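Local coordinates for general Secretion Pathway Protein (Vibrio vulnificus, PDB 4G54), which probably binds peptidoglycan as a periplasmic domain of the EpsAB fusion protein of the type II secretion system, at residues M27-R30 with A31-L34; T112-V115 with S116-M119; L205-P208 with W209-L212; M224-P227 with E228-S231. All coordinates share one frame; numbering follows the deposited sequence.

Contact 1. Residues M27-R30 with A31-L34; sequences MTTR and AQGL
With chi1 at -167°, Q32 sends CG trans to its own nitrogen, and the straight chain beyond carries the amide back along the backbone to M27 and T28. T29, with chi1 at 68°, tucks OG1 between its nitrogen and carbonyl carbon, a rotation that points it at the N-H of Q32. There OG1 receives the amide, Q32 N to T29 OG1 3.0 Å, the N-cap bond for which threonine is well suited. The Q32 carboxamide works in the reverse direction: T28 N donates to Q32 OE1 at 3.0 Å, reaching it from well above the amide plane. The aliphatic part of Q32 crosses the methionine, with M27 CG 3.9 Å from Q32 CG, while M27, bent at its last torsion, lays SD 3.9 Å from G33 CA, close to the backbone. The regular helical bonds start here, G33 N to T29 O at 3.1 Å and L34 N to R30 O at 2.8 Å. R30 and L34 run alongside each other toward the sheet, where R30 NH1 meets T127 and E125; L34 packs on C62 of strand 60-66 and on C52, its disulfide partner in a loop. Chemically, the T29 hydroxyl takes up an N-H that has no preceding helical carbonyl, and the Q32 amide ties the approaching loop to that same turn, so the helix start is held from both its backbone and its side chains.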
ATOM      1  N   MET A  27       1.615 -18.025   9.162  1.00 30.33           N
ATOM      2  CA  MET A  27       0.264 -17.604   8.818  1.00 27.99           C
ATOM      3  C   MET A  27      -0.148 -18.428   7.635  1.00 28.62           C
ATOM      4  O   MET A  27       0.508 -18.437   6.559  1.00 28.58           O
ATOM      5  CB  MET A  27       0.231 -16.110   8.430  1.00 24.76           C
ATOM      6  CG  MET A  27       0.550 -15.262   9.654  1.00 25.05           C
ATOM      7  SD  MET A  27       0.339 -13.485   9.495  1.00 26.05           S
ATOM      8  CE  MET A  27       1.601 -13.076   8.249  1.00 24.00           C
ATOM      9  N   THR A  28      -1.244 -19.137   7.790  1.00 27.44           N
ATOM     10  CA  THR A  28      -1.585 -20.154   6.806  1.00 27.98           C
ATOM     11  C   THR A  28      -2.754 -19.817   5.889  1.00 26.51           C
ATOM     12  O   THR A  28      -3.059 -20.585   4.978  1.00 30.16           O
ATOM     13  CB  THR A  28      -1.892 -21.505   7.528  1.00 29.69           C
ATOM     14  OG1 THR A  28      -3.000 -21.273   8.397  1.00 34.02           O
ATOM     15  CG2 THR A  28      -0.709 -21.906   8.367  1.00 31.54           C
ATOM     16  N   THR A  29      -3.375 -18.655   6.085  1.00 25.60           N
ATOM     17  CA  THR A  29      -4.418 -18.202   5.186  1.00 24.41           C
ATOM     18  C   THR A  29      -4.166 -16.786   4.827  1.00 23.89           C
ATOM     19  O   THR A  29      -3.510 -16.033   5.600  1.00 22.91           O
ATOM     20  CB  THR A  29      -5.831 -18.249   5.795  1.00 26.93           C
ATOM     21  OG1 THR A  29      -5.943 -17.281   6.845  1.00 27.67           O
ATOM     22  CG2 THR A  29      -6.142 -19.615   6.375  1.00 29.32           C
ATOM     23  N   ARG A  30      -4.715 -16.421   3.666  1.00 22.17           N
ATOM     24  CA  ARG A  30      -4.552 -15.054   3.164  1.00 20.98           C
ATOM     25  C   ARG A  30      -5.212 -14.079   4.147  1.00 20.25           C
ATOM     26  O   ARG A  30      -4.683 -13.023   4.395  1.00 18.74           O
ATOM     27  CB  ARG A  30      -5.099 -14.927   1.770  1.00 21.29           C
ATOM     28  CG  ARG A  30      -4.651 -13.571   1.149  1.00 22.29           C
ATOM     29  CD  ARG A  30      -5.257 -13.204  -0.210  1.00 23.65           C
ATOM     30  NE  ARG A  30      -5.491 -14.319  -1.112  1.00 29.55           N
ATOM     31  CZ  ARG A  30      -4.618 -14.784  -1.971  1.00 30.68           C
ATOM     32  NH1 ARG A  30      -3.419 -14.210  -2.105  1.00 28.93           N
ATOM     33  NH2 ARG A  30      -4.951 -15.850  -2.754  1.00 32.98           N
ATOM     34  N   ALA A  31      -6.365 -14.447   4.698  1.00 20.85           N
ATOM     35  CA  ALA A  31      -7.065 -13.547   5.609  1.00 21.56           C
ATOM     36  C   ALA A  31      -6.207 -13.300   6.850  1.00 22.07           C
ATOM     37  O   ALA A  31      -6.145 -12.177   7.313  1.00 20.71           O
ATOM     38  CB  ALA A  31      -8.409 -14.168   6.004  1.00 24.10           C
ATOM     39  N   GLN A  32      -5.531 -14.308   7.363  1.00 22.87           N
ATOM     40  CA  GLN A  32      -4.632 -14.126   8.486  1.00 21.71           C
ATOM     41  C   GLN A  32      -3.495 -13.144   8.128  1.00 21.42           C
ATOM     42  O   GLN A  32      -3.168 -12.187   8.894  1.00 21.91           O
ATOM     43  CB  GLN A  32      -4.001 -15.498   8.860  1.00 23.97           C
ATOM     44  CG  GLN A  32      -3.337 -15.471  10.117  1.00 33.93           C
ATOM     45  CD  GLN A  32      -2.897 -16.835  10.500  1.00 38.85           C
ATOM     46  OE1 GLN A  32      -3.158 -17.839   9.768  1.00 36.87           O
ATOM     47  NE2 GLN A  32      -2.220 -16.911  11.651  1.00 39.13           N
ATOM     48  N   GLY A  33      -2.897 -13.362   6.949  1.00 20.62           N
ATOM     49  CA  GLY A  33      -1.856 -12.420   6.474  1.00 19.14           C
ATOM     50  C   GLY A  33      -2.332 -11.020   6.302  1.00 18.53           C
ATOM     51  O   GLY A  33      -1.603 -10.073   6.609  1.00 18.79           O
ATOM     52  N   LEU A  34      -3.526 -10.870   5.762  1.00 18.34           N
ATOM     53  CA  LEU A  34      -4.044  -9.485   5.512  1.00 16.47           C
ATOM     54  C   LEU A  34      -4.427  -8.814   6.825  1.00 17.75           C
ATOM     55  O   LEU A  34      -4.209  -7.591   6.967  1.00 17.90           O
ATOM     56  CB  LEU A  34      -5.253  -9.474   4.604  1.00 18.01           C
ATOM     57  CG  LEU A  34      -4.928  -9.820   3.180  1.00 19.11           C
ATOM     58  CD1 LEU A  34      -6.262  -9.956   2.483  1.00 20.55           C
ATOM     59  CD2 LEU A  34      -4.064  -8.682   2.493  1.00 21.91           C
TER

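Contact 2. Residues T112-V115 with S116-M119; sequences TFTV and SQLM
T114 and Q117 make a capping box where edge strand 110-114 of the antiparallel sheet passes directly into helix 115-121. Its two arms are reciprocal: Q117 N donates to T114 OG1 at 3.1 Å, and T114 N donates to Q117 OE1 at 2.8 Å, nearly straight at 167° and only slightly tilted from the amide plane. Threonine serves as N-cap because its short hydroxyl reaches the helix start; glutamine, extended beyond CG, is long enough to turn its carbonyl back to the strand. Helical backbone bonds follow, L118 N to T114 O and M119 N to V115 O.

The nonpolar contacts lie along the same turn. Q117 CB sits over one face of the F113 ring, 3.9 Å from its centroid in a CH-pi contact, and the glutamine chain crosses the phenylalanine at roughly a right angle, its amide turned 29° from the ring plane. V115 CG1 lies 4.0 Å from M119 CG, a stiff branched methyl against a flexible chain, both touching W69 of helix 69-73, while L118 packs on W69, L72 and V102. F113 rests on V102 and L104 of the neighbouring strand.

Water completes the polar edge, and E21 also accepts from Q117 NE2. One water donates to both T112 O and Q117 OE1, standing 2.7 Å from OE1; a second donates to T112 O and accepts from Q117 NE2 at 3.3 Å.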
ATOM      1  N   THR A 112      14.946 -11.893   8.348  1.00 29.13           N
ATOM      2  CA  THR A 112      15.603 -11.389   7.155  1.00 29.61           C
ATOM      3  C   THR A 112      15.922 -12.583   6.271  1.00 29.41           C
ATOM      4  O   THR A 112      16.544 -13.547   6.746  1.00 30.76           O
ATOM      5  CB  THR A 112      16.891 -10.628   7.512  1.00 32.73           C
ATOM      6  OG1 THR A 112      16.494  -9.448   8.222  1.00 35.82           O
ATOM      7  CG2 THR A 112      17.598 -10.146   6.253  1.00 36.64           C
ATOM      8  N   PHE A 113      15.536 -12.512   5.014  1.00 26.45           N
ATOM      9  CA  PHE A 113      15.837 -13.590   4.045  1.00 26.74           C
ATOM     10  C   PHE A 113      16.727 -13.010   3.000  1.00 26.29           C
ATOM     11  O   PHE A 113      16.515 -11.884   2.536  1.00 27.03           O
ATOM     12  CB  PHE A 113      14.512 -13.957   3.368  1.00 28.35           C
ATOM     13  CG  PHE A 113      13.902 -15.242   3.846  1.00 27.89           C
ATOM     14  CD1 PHE A 113      14.123 -15.733   5.107  1.00 34.10           C
ATOM     15  CD2 PHE A 113      12.983 -15.881   3.012  1.00 33.15           C
ATOM     16  CE1 PHE A 113      13.503 -16.907   5.526  1.00 36.82           C
ATOM     17  CE2 PHE A 113      12.373 -17.053   3.423  1.00 33.48           C
ATOM     18  CZ  PHE A 113      12.698 -17.573   4.674  1.00 31.13           C
ATOM     19  N   THR A 114      17.688 -13.834   2.521  1.00 25.03           N
ATOM     20  CA  THR A 114      18.442 -13.470   1.330  1.00 25.50           C
ATOM     21  C   THR A 114      17.557 -13.661   0.078  1.00 23.67           C
ATOM     22  O   THR A 114      16.489 -14.267   0.145  1.00 22.98           O
ATOM     23  CB  THR A 114      19.652 -14.401   1.168  1.00 26.47           C
ATOM     24  OG1 THR A 114      19.188 -15.739   0.962  1.00 28.01           O
ATOM     25  CG2 THR A 114      20.511 -14.399   2.425  1.00 31.02           C
ATOM     26  N   VAL A 115      18.009 -13.152  -1.061  1.00 24.85           N
ATOM     27  CA  VAL A 115      17.294 -13.381  -2.335  1.00 26.51           C
ATOM     28  C   VAL A 115      17.121 -14.893  -2.562  1.00 24.73           C
ATOM     29  O   VAL A 115      16.044 -15.375  -2.918  1.00 25.28           O
ATOM     30  CB  VAL A 115      18.085 -12.831  -3.522  1.00 30.77           C
ATOM     31  CG1 VAL A 115      17.272 -13.001  -4.817  1.00 31.85           C
ATOM     32  CG2 VAL A 115      18.252 -11.412  -3.333  1.00 32.01           C
ATOM     33  N   SER A 116      18.212 -15.644  -2.370  1.00 25.05           N
ATOM     34  CA  SER A 116      18.121 -17.084  -2.551  1.00 25.16           C
ATOM     35  C   SER A 116      17.026 -17.716  -1.681  1.00 24.47           C
ATOM     36  O   SER A 116      16.217 -18.499  -2.163  1.00 25.95           O
ATOM     37  CB  SER A 116      19.471 -17.724  -2.294  1.00 24.07           C
ATOM     38  OG  SER A 116      19.395 -19.098  -2.502  1.00 24.91           O
ATOM     39  N   GLN A 117      16.955 -17.317  -0.409  1.00 24.04           N
ATOM     40  CA  GLN A 117      15.947 -17.926   0.477  1.00 24.73           C
ATOM     41  C   GLN A 117      14.560 -17.533  -0.000  1.00 23.73           C
ATOM     42  O   GLN A 117      13.654 -18.408  -0.087  1.00 25.77           O
ATOM     43  CB  GLN A 117      16.170 -17.448   1.872  1.00 24.72           C
ATOM     44  CG  GLN A 117      17.336 -18.071   2.567  1.00 25.33           C
ATOM     45  CD  GLN A 117      17.543 -17.406   3.951  1.00 30.90           C
ATOM     46  OE1 GLN A 117      17.860 -16.207   4.030  1.00 29.71           O
ATOM     47  NE2 GLN A 117      17.255 -18.145   5.019  1.00 36.74           N
ATOM     48  N   LEU A 118      14.377 -16.238  -0.304  1.00 22.41           N
ATOM     49  CA  LEU A 118      13.067 -15.813  -0.818  1.00 23.15           C
ATOM     50  C   LEU A 118      12.617 -16.581  -2.090  1.00 23.87           C
ATOM     51  O   LEU A 118      11.483 -17.119  -2.208  1.00 24.65           O
ATOM     52  CB  LEU A 118      13.059 -14.290  -1.145  1.00 22.45           C
ATOM     53  CG  LEU A 118      11.764 -13.819  -1.798  1.00 25.66           C
ATOM     54  CD1 LEU A 118      10.549 -13.883  -0.816  1.00 28.48           C
ATOM     55  CD2 LEU A 118      12.049 -12.360  -2.160  1.00 26.56           C
ATOM     56  N   MET A 119      13.525 -16.699  -3.038  1.00 24.35           N
ATOM     57  CA  MET A 119      13.159 -17.296  -4.307  1.00 25.61           C
ATOM     58  C   MET A 119      12.879 -18.766  -4.234  1.00 27.89           C
ATOM     59  O   MET A 119      12.144 -19.291  -5.118  1.00 30.01           O
ATOM     60  CB  MET A 119      14.217 -16.932  -5.380  1.00 26.74           C
ATOM     61  CG  MET A 119      14.232 -15.401  -5.711  1.00 27.37           C
ATOM     62  SD  MET A 119      12.666 -14.429  -5.886  1.00 36.43           S
ATOM     63  CE  MET A 119      13.211 -12.928  -5.248  1.00 41.28           C
TER
HETATM   64  O   HOH W   1      19.199 -14.974   5.967  1.00 31.78           O
HETATM   65  O   HOH W   2      17.672 -16.359   7.730  1.00 52.68           O

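Contact 3. Residues L205-P208 with W209-L212; sequences LSEP and WRAL
E207 and R210 meet in a salt bridge concentrated on one carboxylate oxygen. R210 NE lies 2.5 Å from E207 OE1, a separation so short that its exact length is doubtful, and NH2 donates to the same oxygen at 3.0 Å with a more bent N-H. Both nitrogens come from one face of the carboxylate: NE nearly in line with the C-O bond, NH2 from above the plane. OE1 lies at the guanidinium edge, close to its plane, although the two flat groups are turned 40° apart. The side chains run side by side in the same direction, glutamate extended beyond CG and arginine from CG to NE, which lets the longer one arrive side-on. E207 OE2 takes the amide of S204; K156 is a weak, long ion partner of OE1.

Packing involves the indole. W209 places CG between its backbone nitrogen and carbonyl carbon (chi1 53°), setting one face of the ring against E207, with W209 NE1 3.6 Å from E207 CB. The CH2 corner of the same ring lies 3.3 Å from the guanidinium plane of R210, under its centre, the two planes inclined. W209 also meets W41 edge-to-face.

Backbone bonds link residues three apart: R210 N to E207 O at 3.1 Å, A211 N to P208 O at 3.0 Å, and L212 N to W209 O. Proline, lacking an amide hydrogen, suits the first turn, where no earlier carbonyl waits for one. Consecutive i to i+3 bonds of this kind define a short 3-10 helix, here within the loop between helix 193-202 and strand 233-234.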
ATOM      1  N   LEU A 205      -1.732   9.407   2.537  1.00 20.53           N
ATOM      2  CA  LEU A 205      -1.731  10.589   3.515  1.00 23.38           C
ATOM      3  C   LEU A 205      -0.982  10.273   4.808  1.00 28.57           C
ATOM      4  O   LEU A 205      -0.394  11.201   5.394  1.00 31.12           O
ATOM      5  CB  LEU A 205      -3.157  10.982   3.882  1.00 26.70           C
ATOM      6  CG  LEU A 205      -4.079  11.449   2.723  1.00 26.89           C
ATOM      7  CD1 LEU A 205      -5.537  11.688   3.191  1.00 30.54           C
ATOM      8  CD2 LEU A 205      -3.527  12.719   2.010  1.00 26.61           C
ATOM      9  N   SER A 206      -1.026   9.023   5.270  1.00 30.38           N
ATOM     10  CA  SER A 206      -0.105   8.632   6.355  1.00 32.99           C
ATOM     11  C   SER A 206       0.405   7.232   6.078  1.00 31.66           C
ATOM     12  O   SER A 206      -0.330   6.380   5.544  1.00 33.00           O
ATOM     13  CB  SER A 206      -0.708   8.760   7.771  1.00 34.49           C
ATOM     14  OG  SER A 206       0.333   8.781   8.815  1.00 37.76           O
ATOM     15  N   GLU A 207       1.656   7.020   6.504  1.00 32.66           N
ATOM     16  CA  GLU A 207       2.347   5.755   6.224  1.00 30.10           C
ATOM     17  C   GLU A 207       2.945   5.277   7.549  1.00 27.72           C
ATOM     18  O   GLU A 207       4.151   5.353   7.797  1.00 26.84           O
ATOM     19  CB  GLU A 207       3.395   6.003   5.123  1.00 32.37           C
ATOM     20  CG  GLU A 207       2.779   6.750   3.903  1.00 39.31           C
ATOM     21  CD  GLU A 207       3.741   6.900   2.742  1.00 50.07           C
ATOM     22  OE1 GLU A 207       4.942   7.058   3.049  1.00 55.03           O
ATOM     23  OE2 GLU A 207       3.282   6.889   1.552  1.00 48.57           O
ATOM     24  N   PRO A 208       2.058   4.877   8.490  1.00 25.17           N
ATOM     25  CA  PRO A 208       2.595   4.506   9.770  1.00 23.92           C
ATOM     26  C   PRO A 208       3.563   3.362   9.710  1.00 22.44           C
ATOM     27  O   PRO A 208       4.323   3.148  10.670  1.00 24.79           O
ATOM     28  CB  PRO A 208       1.349   4.242  10.656  1.00 25.89           C
ATOM     29  CG  PRO A 208       0.221   4.366   9.739  1.00 28.56           C
ATOM     30  CD  PRO A 208       0.632   4.565   8.370  1.00 27.24           C
ATOM     31  N   TRP A 209       3.524   2.570   8.628  1.00 20.03           N
ATOM     32  CA  TRP A 209       4.412   1.412   8.536  1.00 21.76           C
ATOM     33  C   TRP A 209       5.886   1.786   8.483  1.00 23.82           C
ATOM     34  O   TRP A 209       6.765   0.924   8.728  1.00 26.67           O
ATOM     35  CB  TRP A 209       4.000   0.541   7.262  1.00 20.63           C
ATOM     36  CG  TRP A 209       3.930   1.316   5.952  1.00 22.10           C
ATOM     37  CD1 TRP A 209       2.802   1.914   5.337  1.00 20.42           C
ATOM     38  CD2 TRP A 209       5.030   1.593   5.081  1.00 22.15           C
ATOM     39  NE1 TRP A 209       3.196   2.560   4.187  1.00 23.63           N
ATOM     40  CE2 TRP A 209       4.534   2.341   3.965  1.00 23.39           C
ATOM     41  CE3 TRP A 209       6.368   1.215   5.094  1.00 26.02           C
ATOM     42  CZ2 TRP A 209       5.340   2.720   2.906  1.00 27.83           C
ATOM     43  CZ3 TRP A 209       7.155   1.606   4.031  1.00 28.45           C
ATOM     44  CH2 TRP A 209       6.646   2.336   2.962  1.00 28.64           C
ATOM     45  N   ARG A 210       6.176   3.035   8.117  1.00 25.01           N
ATOM     46  CA  ARG A 210       7.579   3.471   8.014  1.00 27.55           C
ATOM     47  C   ARG A 210       8.176   3.459   9.434  1.00 28.74           C
ATOM     48  O   ARG A 210       9.411   3.438   9.560  1.00 32.87           O
ATOM     49  CB  ARG A 210       7.657   4.890   7.486  1.00 28.63           C
ATOM     50  CG  ARG A 210       7.223   4.875   5.991  1.00 31.72           C
ATOM     51  CD  ARG A 210       7.645   6.156   5.256  1.00 35.15           C
ATOM     52  NE  ARG A 210       7.154   6.138   3.857  1.00 35.31           N
ATOM     53  CZ  ARG A 210       7.764   5.594   2.815  1.00 41.24           C
ATOM     54  NH1 ARG A 210       8.902   4.880   2.936  1.00 39.80           N
ATOM     55  NH2 ARG A 210       7.168   5.694   1.612  1.00 40.94           N
ATOM     56  N   ALA A 211       7.337   3.479  10.462  1.00 28.29           N
ATOM     57  CA  ALA A 211       7.836   3.385  11.882  1.00 30.67           C
ATOM     58  C   ALA A 211       8.576   2.075  12.134  1.00 33.09           C
ATOM     59  O   ALA A 211       9.437   1.994  13.019  1.00 32.66           O
ATOM     60  CB  ALA A 211       6.687   3.553  12.882  1.00 29.77           C
ATOM     61  N   LEU A 212       8.275   1.027  11.364  1.00 30.88           N
ATOM     62  CA  LEU A 212       8.891  -0.268  11.641  1.00 33.97           C
ATOM     63  C   LEU A 212      10.156  -0.470  10.838  1.00 36.84           C
ATOM     64  O   LEU A 212      10.825  -1.519  10.965  1.00 38.68           O
ATOM     65  CB  LEU A 212       7.929  -1.410  11.257  1.00 34.13           C
ATOM     66  CG  LEU A 212       6.991  -1.893  12.376  1.00 37.68           C
ATOM     67  CD1 LEU A 212       6.205  -3.163  11.971  1.00 39.55           C
ATOM     68  CD2 LEU A 212       7.763  -2.098  13.683  1.00 45.88           C
TER

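Contact 4. Residues M224-P227 with E228-S231; sequences MRYP and EFPS
A beta turn with a cis proline at its third position forms the bend at 225-228, in the loop leading to strand 233-234. E228 N closes it by donating to R225 O at 2.9 Å, and the peptide bond between Y226 and P227 is cis. Proline suits this corner because it accepts the cis form far more readily than other residues, and an aromatic residue before it can cover its ring. Y226 does so: P227 CB stands over the centre of the Y226 ring, 3.8 Å above its plane.

F229 swings back to the turn and lies alongside Y226, pointing the same way, with F229 CE2 3.7 Å from Y226 CE1. The two ring planes are almost perpendicular, at 87°, and their centroids are 5.8 Å apart; P227 O approaches F229 CD2 at 3.5 Å. M224, folded at chi2 and chi3, brings SD to 3.7 Å from E228 CB and CE to 4.1 Å from P230 CB, a flexible thioether fitting against a rigid pyrrolidine. In E228, chi1 near -50° sets CG 3.4 Å from R225 O.

The phenol of Y226 is held from outside by E36 and by the G107 amide, while F229 packs on E36, K39 and L40 of helix 30-40. The cis bond and the backbone angles of Y226 and P227 make residues 225-228 a type VIa1 turn, a class characteristic of aromatic-cis-proline pairs.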
ATOM      1  N   MET A 224       8.576   0.074  20.353  1.00 35.55           N
ATOM      2  CA  MET A 224       7.469  -0.891  20.192  1.00 37.54           C
ATOM      3  C   MET A 224       8.101  -2.060  19.449  1.00 38.23           C
ATOM      4  O   MET A 224       8.340  -1.949  18.266  1.00 38.93           O
ATOM      5  CB  MET A 224       6.328  -0.174  19.399  1.00 35.24           C
ATOM      6  CG  MET A 224       5.057  -0.929  18.963  1.00 42.41           C
ATOM      7  SD  MET A 224       4.219  -1.669  20.361  1.00 52.83           S
ATOM      8  CE  MET A 224       3.710  -0.229  21.356  1.00 47.21           C
ATOM      9  N   ARG A 225       8.381  -3.184  20.107  1.00 39.96           N
ATOM     10  CA  ARG A 225       9.006  -4.289  19.402  1.00 39.04           C
ATOM     11  C   ARG A 225       7.988  -5.235  18.718  1.00 36.01           C
ATOM     12  O   ARG A 225       7.059  -5.746  19.364  1.00 34.45           O
ATOM     13  CB  ARG A 225       9.927  -5.077  20.354  1.00 42.29           C
ATOM     14  CG  ARG A 225      10.941  -5.992  19.614  1.00 46.03           C
ATOM     15  CD  ARG A 225      12.112  -6.386  20.560  1.00 57.24           C
ATOM     16  NE  ARG A 225      12.696  -5.186  21.161  1.00 67.51           N
ATOM     17  CZ  ARG A 225      13.311  -5.124  22.349  1.00 72.43           C
ATOM     18  NH1 ARG A 225      13.450  -6.212  23.110  1.00 72.97           N
ATOM     19  NH2 ARG A 225      13.790  -3.962  22.778  1.00 76.09           N
ATOM     20  N   TYR A 226       8.152  -5.432  17.411  1.00 33.66           N
ATOM     21  CA  TYR A 226       7.322  -6.369  16.663  1.00 31.06           C
ATOM     22  C   TYR A 226       7.437  -7.716  17.412  1.00 31.01           C
ATOM     23  O   TYR A 226       8.578  -8.108  17.803  1.00 34.00           O
ATOM     24  CB  TYR A 226       7.859  -6.468  15.235  1.00 31.74           C
ATOM     25  CG  TYR A 226       6.975  -7.339  14.419  1.00 31.29           C
ATOM     26  CD1 TYR A 226       5.769  -6.831  13.932  1.00 28.06           C
ATOM     27  CD2 TYR A 226       7.227  -8.723  14.277  1.00 28.24           C
ATOM     28  CE1 TYR A 226       4.916  -7.609  13.253  1.00 26.21           C
ATOM     29  CE2 TYR A 226       6.353  -9.562  13.543  1.00 24.95           C
ATOM     30  CZ  TYR A 226       5.189  -8.990  13.085  1.00 25.95           C
ATOM     31  OH  TYR A 226       4.315  -9.706  12.359  1.00 24.62           O
ATOM     32  N   PRO A 227       6.309  -8.451  17.594  1.00 30.11           N
ATOM     33  CA  PRO A 227       4.973  -8.350  17.002  1.00 29.88           C
ATOM     34  C   PRO A 227       3.958  -7.523  17.740  1.00 29.17           C
ATOM     35  O   PRO A 227       2.772  -7.538  17.366  1.00 28.69           O
ATOM     36  CB  PRO A 227       4.482  -9.816  16.935  1.00 29.08           C
ATOM     37  CG  PRO A 227       5.204 -10.462  18.186  1.00 31.13           C
ATOM     38  CD  PRO A 227       6.541  -9.770  18.254  1.00 32.25           C
ATOM     39  N   GLU A 228       4.422  -6.771  18.733  1.00 31.51           N
ATOM     40  CA  GLU A 228       3.532  -5.889  19.446  1.00 33.51           C
ATOM     41  C   GLU A 228       3.273  -4.687  18.524  1.00 33.90           C
ATOM     42  O   GLU A 228       4.199  -4.183  17.865  1.00 33.11           O
ATOM     43  CB  GLU A 228       4.133  -5.388  20.815  1.00 35.87           C
ATOM     44  CG  GLU A 228       4.727  -6.465  21.787  1.00 45.31           C
ATOM     45  CD  GLU A 228       3.736  -7.626  22.154  1.00 54.05           C
ATOM     46  OE1 GLU A 228       3.054  -7.529  23.223  1.00 55.73           O
ATOM     47  OE2 GLU A 228       3.659  -8.630  21.376  1.00 54.41           O
ATOM     48  N   PHE A 229       2.015  -4.266  18.551  1.00 29.52           N
ATOM     49  CA  PHE A 229       1.492  -3.041  17.940  1.00 32.56           C
ATOM     50  C   PHE A 229       0.845  -2.185  19.017  1.00 34.96           C
ATOM     51  O   PHE A 229       0.336  -2.681  20.057  1.00 34.08           O
ATOM     52  CB  PHE A 229       0.458  -3.322  16.785  1.00 29.63           C
ATOM     53  CG  PHE A 229       1.096  -3.823  15.537  1.00 31.20           C
ATOM     54  CD1 PHE A 229       1.653  -2.921  14.629  1.00 31.02           C
ATOM     55  CD2 PHE A 229       1.248  -5.166  15.337  1.00 28.56           C
ATOM     56  CE1 PHE A 229       2.343  -3.371  13.505  1.00 29.62           C
ATOM     57  CE2 PHE A 229       1.881  -5.641  14.163  1.00 29.23           C
ATOM     58  CZ  PHE A 229       2.474  -4.731  13.275  1.00 26.89           C
ATOM     59  N   PRO A 230       0.832  -0.861  18.771  1.00 35.91           N
ATOM     60  CA  PRO A 230       0.106   0.015  19.619  1.00 39.55           C
ATOM     61  C   PRO A 230      -1.379  -0.174  19.274  1.00 38.36           C
ATOM     62  O   PRO A 230      -1.737  -0.961  18.391  1.00 37.20           O
ATOM     63  CB  PRO A 230       0.644   1.413  19.229  1.00 38.78           C
ATOM     64  CG  PRO A 230       0.967   1.243  17.684  1.00 38.40           C
ATOM     65  CD  PRO A 230       1.281  -0.239  17.490  1.00 36.91           C
ATOM     66  N   SER A 231      -2.220   0.499  20.029  1.00 41.20           N
ATOM     67  CA  SER A 231      -3.648   0.457  19.843  1.00 40.08           C
ATOM     68  C   SER A 231      -4.018   0.779  18.377  1.00 37.43           C
ATOM     69  O   SER A 231      -3.505   1.725  17.780  1.00 37.68           O
ATOM     70  CB  SER A 231      -4.275   1.486  20.770  1.00 43.65           C
ATOM     71  OG  SER A 231      -3.356   1.900  21.818  1.00 49.84           O
TER

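In the fold
Following the chain from the N terminus, all four contacts are local, so none nests in or crosses another. Contact 1 ends the loop before helix 30-40 and lays that helix against strands 60-66, 79-85 and 125-131. Contact 2, its nearest atoms about 12 Å away, joins edge strand 110-114 to helix 115-121, facing helix 69-73. The chain then passes through helices 145-158, 170-182 and 193-202 before returning: contact 3 follows the last of these, and contact 4 comes shortly before strand 233-234, which pairs with strand 43-44. Contacts 3 and 4 touch through L212 CD1, 4.2 Å from F229 CE1, and contact 4 reaches helix 30-40, the helix begun by contact 1.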